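Local coordinates for protein succinate-semialdehyde dehydrogenase (Synechococcus sp., PDB 4ITA) that probably catalyses the NADP-dependent oxidation of succinic semialdehyde to succinate, and binds NADPH in a Rossmann-type cofactor domain of the aldehyde dehydrogenase family, at residues A[48-53]-A[99-104]; A[194-199]-A[217-222]; A[349-352]-A[357-360]. All blocks are in the same frame, centred on the assembly; numbering follows the deposited sequence.

Interaction 1: A[48-53]-A[99-104]; sequences QRRQWL and HGEQFL. With EDO (1,2-ethanediol), chain S.
R50 on helix 46-62 and E101 on helix 79-103 form a salt bridge between two helices whose nearest CA atoms, R50 and G100, are 8.6 Å apart. R50 NH1 donates a hydrogen bond to E101 OE1 at 2.9 Å with an N-H...O angle of 164°, and the acceptor lies within 5° of the guanidinium plane. The two flat groups are nearly coplanar, and OE1 is met on its anti lone pair, away from the other oxygen; NH1-OE1 is the one direct bond, so the bridge is single rather than bidentate. Both residues hold CG anti to the backbone N (chi1 179° in R50), which sends each chain toward the other helix; R50 then bends at chi3. Two waters at the guanidinium edge tie the pair further: one accepts from R50 NH1 and E101 N and donates to Q102 OE1, the other links R50 NH2 to E101 OE1. R50 NE bonds to A97 O, also on helix 79-103, so all three nitrogens have partners, which should restrain the group's rotation. Beside it, R49 NH1 donates to O2 of an ethanediol at 2.8 Å. The result is a surface salt bridge between helices 46-62 and 79-103 in the N-terminal part of the aldehyde dehydrogenase fold.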
# COMPACT_ATOMS: atom_id res chain seq x y z
N GLN A 48 8.76 27.25 0.38
CA GLN A 48 7.42 27.76 0.09
C GLN A 48 6.34 26.90 0.74
O GLN A 48 5.43 27.41 1.39
CB GLN A 48 7.17 27.86 -1.42
CG GLN A 48 7.86 29.03 -2.09
CD GLN A 48 8.68 28.63 -3.31
OE1 GLN A 48 8.27 27.78 -4.11
NE2 GLN A 48 9.85 29.25 -3.46
N ARG A 49 6.45 25.58 0.58
CA ARG A 49 5.44 24.67 1.13
C ARG A 49 5.40 24.81 2.64
O ARG A 49 4.33 24.83 3.24
CB ARG A 49 5.74 23.23 0.75
CG ARG A 49 5.82 23.00 -0.75
CD ARG A 49 6.23 21.57 -1.04
NE ARG A 49 6.67 21.45 -2.42
CZ ARG A 49 7.26 20.37 -2.91
NH1 ARG A 49 7.46 19.30 -2.15
NH2 ARG A 49 7.65 20.37 -4.18
N ARG A 50 6.58 24.91 3.25
CA ARG A 50 6.71 25.08 4.69
C ARG A 50 6.07 26.37 5.18
O ARG A 50 5.39 26.39 6.20
CB ARG A 50 8.19 25.05 5.07
CG ARG A 50 8.46 25.22 6.55
CD ARG A 50 9.96 25.13 6.85
NE ARG A 50 10.52 23.85 6.43
CZ ARG A 50 11.37 23.69 5.42
NH1 ARG A 50 11.82 22.49 5.11
NH2 ARG A 50 11.78 24.75 4.71
N GLN A 51 6.30 27.45 4.45
CA GLN A 51 5.69 28.74 4.78
C GLN A 51 4.17 28.64 4.78
O GLN A 51 3.50 29.07 5.72
CB GLN A 51 6.13 29.81 3.78
CG GLN A 51 5.41 31.12 3.99
CD GLN A 51 5.53 32.05 2.80
OE1 GLN A 51 6.24 31.77 1.82
NE2 GLN A 51 4.82 33.18 2.87
N TRP A 52 3.62 28.05 3.73
CA TRP A 52 2.17 27.96 3.62
C TRP A 52 1.61 27.03 4.71
O TRP A 52 0.58 27.34 5.32
CB TRP A 52 1.77 27.53 2.20
CG TRP A 52 2.24 28.52 1.16
CD1 TRP A 52 2.31 29.89 1.29
CD2 TRP A 52 2.73 28.23 -0.16
NE1 TRP A 52 2.80 30.45 0.13
CE2 TRP A 52 3.07 29.45 -0.77
CE3 TRP A 52 2.92 27.04 -0.88
CZ2 TRP A 52 3.60 29.53 -2.06
CZ3 TRP A 52 3.44 27.11 -2.17
CH2 TRP A 52 3.77 28.35 -2.74
N LEU A 53 2.31 25.94 4.99
CA LEU A 53 1.87 25.02 6.05
C LEU A 53 1.90 25.69 7.42
O LEU A 53 0.98 25.52 8.23
CB LEU A 53 2.73 23.77 6.07
CG LEU A 53 2.11 22.46 5.61
CD1 LEU A 53 3.04 21.31 5.98
CD2 LEU A 53 0.73 22.26 6.22
N HIS A 99 9.64 18.65 9.69
CA HIS A 99 10.34 17.40 9.40
C HIS A 99 10.24 16.91 7.96
O HIS A 99 11.01 16.04 7.56
CB HIS A 99 9.84 16.27 10.31
CG HIS A 99 10.07 16.52 11.77
ND1 HIS A 99 11.29 16.29 12.38
CD2 HIS A 99 9.24 16.99 12.73
CE1 HIS A 99 11.20 16.61 13.65
NE2 HIS A 99 9.97 17.03 13.90
N GLY A 100 9.30 17.44 7.20
CA GLY A 100 8.98 16.88 5.89
C GLY A 100 10.12 16.85 4.89
O GLY A 100 10.30 15.86 4.19
N GLU A 101 10.90 17.93 4.83
CA GLU A 101 12.02 17.96 3.90
C GLU A 101 13.03 16.86 4.24
O GLU A 101 13.47 16.12 3.35
CB GLU A 101 12.71 19.32 3.89
CG GLU A 101 13.87 19.39 2.90
CD GLU A 101 14.34 20.80 2.59
OE1 GLU A 101 13.84 21.75 3.21
OE2 GLU A 101 15.20 20.95 1.71
N GLN A 102 13.38 16.75 5.52
CA GLN A 102 14.32 15.73 5.97
C GLN A 102 13.79 14.34 5.68
O GLN A 102 14.53 13.46 5.26
CB GLN A 102 14.58 15.88 7.47
CG GLN A 102 15.13 17.24 7.89
CD GLN A 102 14.05 18.22 8.34
OE1 GLN A 102 13.17 18.58 7.56
NE2 GLN A 102 14.12 18.64 9.59
N PHE A 103 12.49 14.16 5.91
CA PHE A 103 11.84 12.87 5.70
C PHE A 103 11.83 12.45 4.24
O PHE A 103 11.68 11.28 3.94
CB PHE A 103 10.40 12.93 6.22
CG PHE A 103 10.28 12.84 7.72
CD1 PHE A 103 11.39 12.70 8.55
CD2 PHE A 103 9.02 12.89 8.30
CE1 PHE A 103 11.23 12.61 9.94
CE2 PHE A 103 8.85 12.79 9.67
CZ PHE A 103 9.96 12.66 10.49
N LEU A 104 11.98 13.42 3.33
CA LEU A 104 11.95 13.14 1.90
C LEU A 104 13.31 13.27 1.21
O LEU A 104 13.40 13.17 -0.01
CB LEU A 104 10.92 14.05 1.20
CG LEU A 104 9.46 13.79 1.57
CD1 LEU A 104 8.56 14.84 0.94
CD2 LEU A 104 9.03 12.39 1.11
C1 EDO S . 8.28 17.82 -5.60
O1 EDO S . 8.78 17.41 -6.88
C2 EDO S . 9.25 17.53 -4.46
O2 EDO S . 8.57 17.01 -3.30
O HOH W 1 11.11 20.23 6.82
O HOH W 2 13.99 24.46 2.84

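Interaction 2: A[194-199]-A[217-222]; sequences QVIKDP and ASLAGQ. With EDO (1,2-ethanediol), chain N; EDO (1,2-ethanediol), chain P.
I196, L219 and A220 carry this buried van der Waals contact between the end of helix 192-197 and the last turns of helix 210-222, with no polar bond between the two segments. I196 works as the projecting residue. Its two branches divide the task: with CG1 anti to the carbonyl carbon (chi1 -63°), CG2 falls anti to the backbone N, and both reach the other helix. CG2 settles against the backbone between L219 and A220, 3.8 Å from L219 C and 3.7 Å from A220 N, so this methyl lies closer to the main chain than to either side chain. CD1, carried outward by an extended chi2, meets L219 CB at 4.0 Å and lies equally near the CD1 methyl of L219.

L219 also points its CB toward the partner helix, and its side chain crosses that of I196 at about a right angle; L219 CB is thus touched by both I196 CD1 and I196 CG2. A220 contributes less. Its CB lies 4.2 Å from I196 CG2, and its small size is consistent with the close approach here, 6.1 Å between I196 CA and A220 CA. The separations match ordinary van der Waals packing.

Around this point, I196 also packs on L127 of strand 115-129 and A220 on T227 of strand 227-230, so the helix pair rests on the sheet of the cofactor domain. The side chain of L219 is about 6 Å from the bound NADPH. Helix 210-222 also reaches the second subunit: A217 and S218 pack on G221 and Q222 of that subunit, placing the contact beside the dimer interface.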
# COMPACT_ATOMS: atom_id res chain seq x y z
N GLN A 194 -16.39 8.42 -10.03
CA GLN A 194 -15.86 9.25 -11.11
C GLN A 194 -14.45 9.74 -10.79
O GLN A 194 -13.56 9.74 -11.64
CB GLN A 194 -16.75 10.46 -11.36
CG GLN A 194 -16.19 11.41 -12.41
CD GLN A 194 -16.98 12.70 -12.53
OE1 GLN A 194 -18.06 12.83 -11.97
NE2 GLN A 194 -16.42 13.66 -13.25
N VAL A 195 -14.24 10.16 -9.54
CA VAL A 195 -12.95 10.68 -9.13
C VAL A 195 -11.87 9.59 -9.18
O VAL A 195 -10.81 9.78 -9.77
CB VAL A 195 -13.02 11.33 -7.75
CG1 VAL A 195 -11.69 11.97 -7.41
CG2 VAL A 195 -14.11 12.40 -7.74
N ILE A 196 -12.16 8.43 -8.60
CA ILE A 196 -11.21 7.32 -8.61
C ILE A 196 -10.85 6.87 -10.03
O ILE A 196 -9.70 6.51 -10.30
CB ILE A 196 -11.75 6.11 -7.82
CG1 ILE A 196 -11.96 6.47 -6.35
CG2 ILE A 196 -10.83 4.89 -7.97
CD1 ILE A 196 -12.76 5.44 -5.58
N LYS A 197 -11.83 6.91 -10.92
CA LYS A 197 -11.62 6.46 -12.30
C LYS A 197 -10.97 7.50 -13.19
O LYS A 197 -10.59 7.20 -14.33
CB LYS A 197 -12.94 5.99 -12.93
CG LYS A 197 -13.39 4.64 -12.43
CD LYS A 197 -14.66 4.18 -13.10
CE LYS A 197 -14.93 2.71 -12.81
NZ LYS A 197 -16.22 2.27 -13.40
N ASP A 198 -10.84 8.74 -12.71
CA ASP A 198 -10.25 9.79 -13.54
C ASP A 198 -8.76 9.53 -13.69
O ASP A 198 -8.07 9.30 -12.70
CB ASP A 198 -10.50 11.16 -12.93
CG ASP A 198 -10.08 12.28 -13.86
OD1 ASP A 198 -8.87 12.60 -13.91
OD2 ASP A 198 -10.96 12.82 -14.56
N PRO A 199 -8.24 9.59 -14.92
CA PRO A 199 -6.83 9.24 -15.13
C PRO A 199 -5.85 10.17 -14.42
O PRO A 199 -4.71 9.77 -14.17
CB PRO A 199 -6.65 9.33 -16.65
CG PRO A 199 -7.82 10.13 -17.14
CD PRO A 199 -8.94 9.83 -16.19
N ALA A 217 -11.50 1.04 -2.13
CA ALA A 217 -10.33 0.22 -2.40
C ALA A 217 -10.53 -0.75 -3.56
O ALA A 217 -9.60 -0.99 -4.34
CB ALA A 217 -9.88 -0.52 -1.15
N SER A 218 -11.73 -1.30 -3.69
CA SER A 218 -12.01 -2.19 -4.82
C SER A 218 -11.95 -1.42 -6.14
O SER A 218 -11.36 -1.90 -7.12
CB SER A 218 -13.34 -2.94 -4.64
OG SER A 218 -14.45 -2.06 -4.60
N LEU A 219 -12.52 -0.22 -6.15
CA LEU A 219 -12.48 0.63 -7.35
C LEU A 219 -11.06 1.06 -7.69
O LEU A 219 -10.65 1.01 -8.86
CB LEU A 219 -13.38 1.87 -7.17
CG LEU A 219 -14.89 1.64 -7.18
CD1 LEU A 219 -15.62 2.90 -6.73
CD2 LEU A 219 -15.39 1.20 -8.56
N ALA A 220 -10.30 1.48 -6.68
CA ALA A 220 -8.91 1.89 -6.90
C ALA A 220 -8.06 0.73 -7.38
O ALA A 220 -7.20 0.89 -8.25
CB ALA A 220 -8.33 2.49 -5.63
N GLY A 221 -8.31 -0.46 -6.84
CA GLY A 221 -7.59 -1.65 -7.26
C GLY A 221 -7.79 -1.95 -8.73
O GLY A 221 -6.83 -2.25 -9.45
N GLN A 222 -9.03 -1.82 -9.20
CA GLN A 222 -9.33 -2.02 -10.62
C GLN A 222 -8.54 -1.04 -11.49
O GLN A 222 -8.16 -1.37 -12.62
CB GLN A 222 -10.82 -1.86 -10.87
CG GLN A 222 -11.23 -2.01 -12.32
CD GLN A 222 -10.96 -3.40 -12.87
OE1 GLN A 222 -11.08 -4.40 -12.16
NE2 GLN A 222 -10.61 -3.48 -14.15
C1 EDO N . -20.67 10.31 -13.14
O1 EDO N . -19.49 10.64 -13.87
C2 EDO N . -20.79 8.79 -13.09
O2 EDO N . -19.71 8.20 -12.36
C1 EDO P . -10.71 -5.87 -17.08
O1 EDO P . -9.68 -5.61 -16.11
C2 EDO P . -10.16 -6.79 -18.16
O2 EDO P . -9.14 -6.10 -18.89

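Interaction 3: A[349-352]-A[357-360]. With EDO (1,2-ethanediol), chain D.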
# COMPACT_ATOMS: atom_id res chain seq x y z
N THR A 349 -23.02 -5.62 30.48
CA THR A 349 -22.29 -6.72 31.09
C THR A 349 -22.98 -8.03 30.75
O THR A 349 -24.10 -8.04 30.23
CB THR A 349 -22.24 -6.58 32.62
OG1 THR A 349 -23.57 -6.70 33.14
CG2 THR A 349 -21.66 -5.23 33.03
N GLU A 350 -22.30 -9.14 31.04
CA GLU A 350 -22.88 -10.48 30.89
C GLU A 350 -23.44 -10.70 29.49
O GLU A 350 -24.52 -11.27 29.32
CB GLU A 350 -23.98 -10.72 31.94
CG GLU A 350 -23.53 -10.53 33.37
CD GLU A 350 -24.68 -10.68 34.35
OE1 GLU A 350 -25.67 -11.36 34.01
OE2 GLU A 350 -24.59 -10.11 35.46
N ILE A 351 -22.71 -10.24 28.49
CA ILE A 351 -23.16 -10.40 27.11
C ILE A 351 -23.01 -11.86 26.71
O ILE A 351 -21.93 -12.44 26.84
CB ILE A 351 -22.36 -9.49 26.16
CG1 ILE A 351 -22.49 -8.03 26.62
CG2 ILE A 351 -22.84 -9.67 24.73
CD1 ILE A 351 -21.42 -7.12 26.06
N PRO A 352 -24.11 -12.48 26.23
CA PRO A 352 -24.08 -13.90 25.86
C PRO A 352 -23.08 -14.21 24.76
O PRO A 352 -22.91 -13.42 23.83
CB PRO A 352 -25.50 -14.14 25.34
CG PRO A 352 -26.34 -13.10 26.00
CD PRO A 352 -25.45 -11.89 26.10
N ILE A 357 -23.30 -8.41 18.76
CA ILE A 357 -22.71 -7.15 19.21
C ILE A 357 -21.23 -7.31 19.56
O ILE A 357 -20.46 -6.36 19.44
CB ILE A 357 -23.51 -6.55 20.39
CG1 ILE A 357 -23.18 -5.06 20.55
CG2 ILE A 357 -23.25 -7.32 21.68
CD1 ILE A 357 -23.99 -4.38 21.64
N LEU A 358 -20.84 -8.51 19.97
CA LEU A 358 -19.46 -8.79 20.35
C LEU A 358 -18.48 -8.54 19.21
O LEU A 358 -17.30 -8.30 19.43
CB LEU A 358 -19.33 -10.25 20.81
CG LEU A 358 -20.10 -10.59 22.08
CD1 LEU A 358 -19.98 -12.08 22.36
CD2 LEU A 358 -19.57 -9.76 23.25
N GLN A 359 -19.00 -8.59 17.98
CA GLN A 359 -18.17 -8.47 16.79
C GLN A 359 -18.33 -7.12 16.10
O GLN A 359 -17.77 -6.89 15.03
CB GLN A 359 -18.50 -9.60 15.82
CG GLN A 359 -18.22 -10.99 16.37
CD GLN A 359 -16.74 -11.22 16.63
OE1 GLN A 359 -15.94 -11.29 15.69
NE2 GLN A 359 -16.36 -11.31 17.90
N GLU A 360 -19.11 -6.22 16.70
CA GLU A 360 -19.44 -4.95 16.06
C GLU A 360 -18.79 -3.76 16.74
O GLU A 360 -18.40 -3.83 17.91
CB GLU A 360 -20.95 -4.73 16.04
CG GLU A 360 -21.70 -5.79 15.26
CD GLU A 360 -23.17 -5.46 15.09
OE1 GLU A 360 -23.73 -4.76 15.96
OE2 GLU A 360 -23.76 -5.90 14.08
C1 EDO D . -27.40 -9.50 19.86
O1 EDO D . -26.14 -8.83 19.67
C2 EDO D . -27.84 -10.18 18.57
O2 EDO D . -27.03 -11.33 18.32
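This is a short-range apolar contact within one loop, the connection between strands 346-349 and 366-372, in which the chain folds back on itself so that the residues just after the first strand meet a 3-10 turn at 357-359. The evidence lies chiefly in one methyl. I351 CG2 approaches L358 CD2 to 3.6 Å and I357 CG2 to 3.9 Å, and so touches the first two residues of 357-360. Its position follows from chi1 of -57°, which puts CG2 anti to the backbone N and aims it at the turn.

The two partners meet it differently. L358 runs alongside I351 in the reverse direction, whereas I357 crosses it at about a right angle. I357 has CG1 anti to its backbone N (chi1 -162°), leaving CG2 between N and the carbonyl carbon, where it reaches I351. L358 divides its methyls: CD2 packs on I351, while CD1 comes 3.5 Å from P352 O. Replacing L358 with an alanine would probably leave one flank of I351 CG2 without its packing partner and the carbonyl of P352 without the methyl against it.

The turn is drawn in by its own backbone, E360 N bonding to I357 O at 3.1 Å. I357 N donates to O1 of an ethanediol at 3.0 Å, probably from the crystallisation liquor. Both isoleucines also pack on M368, and L358 on F370, of strand 366-372. Through M368 and F370 the contact packs the loop joining parallel neighbours 346-349 and 366-372 against their seven-stranded sheet in the aldehyde dehydrogenase fold.

How the interactions relate
The three contacts follow one another along the chain without overlap, and none touches another. Interactions 1 and 2 have centres about 29 Å apart and share a neighbour, helix 24-41, met by R49 and W52 in the first and by Q194, V195 and D198 in the second. Interaction 3 lies in a loop joining two strands of the seven-stranded sheet, about 46 Å from interaction 1 between centres and about 37 Å from interaction 2. Of the three, interaction 2 alone is touched by the second subunit. Interactions 1 and 2 thus belong to the part built round the sheet with strands 115-129 and 227-230, interaction 3 to the other sheet: local packing in different parts of the fold.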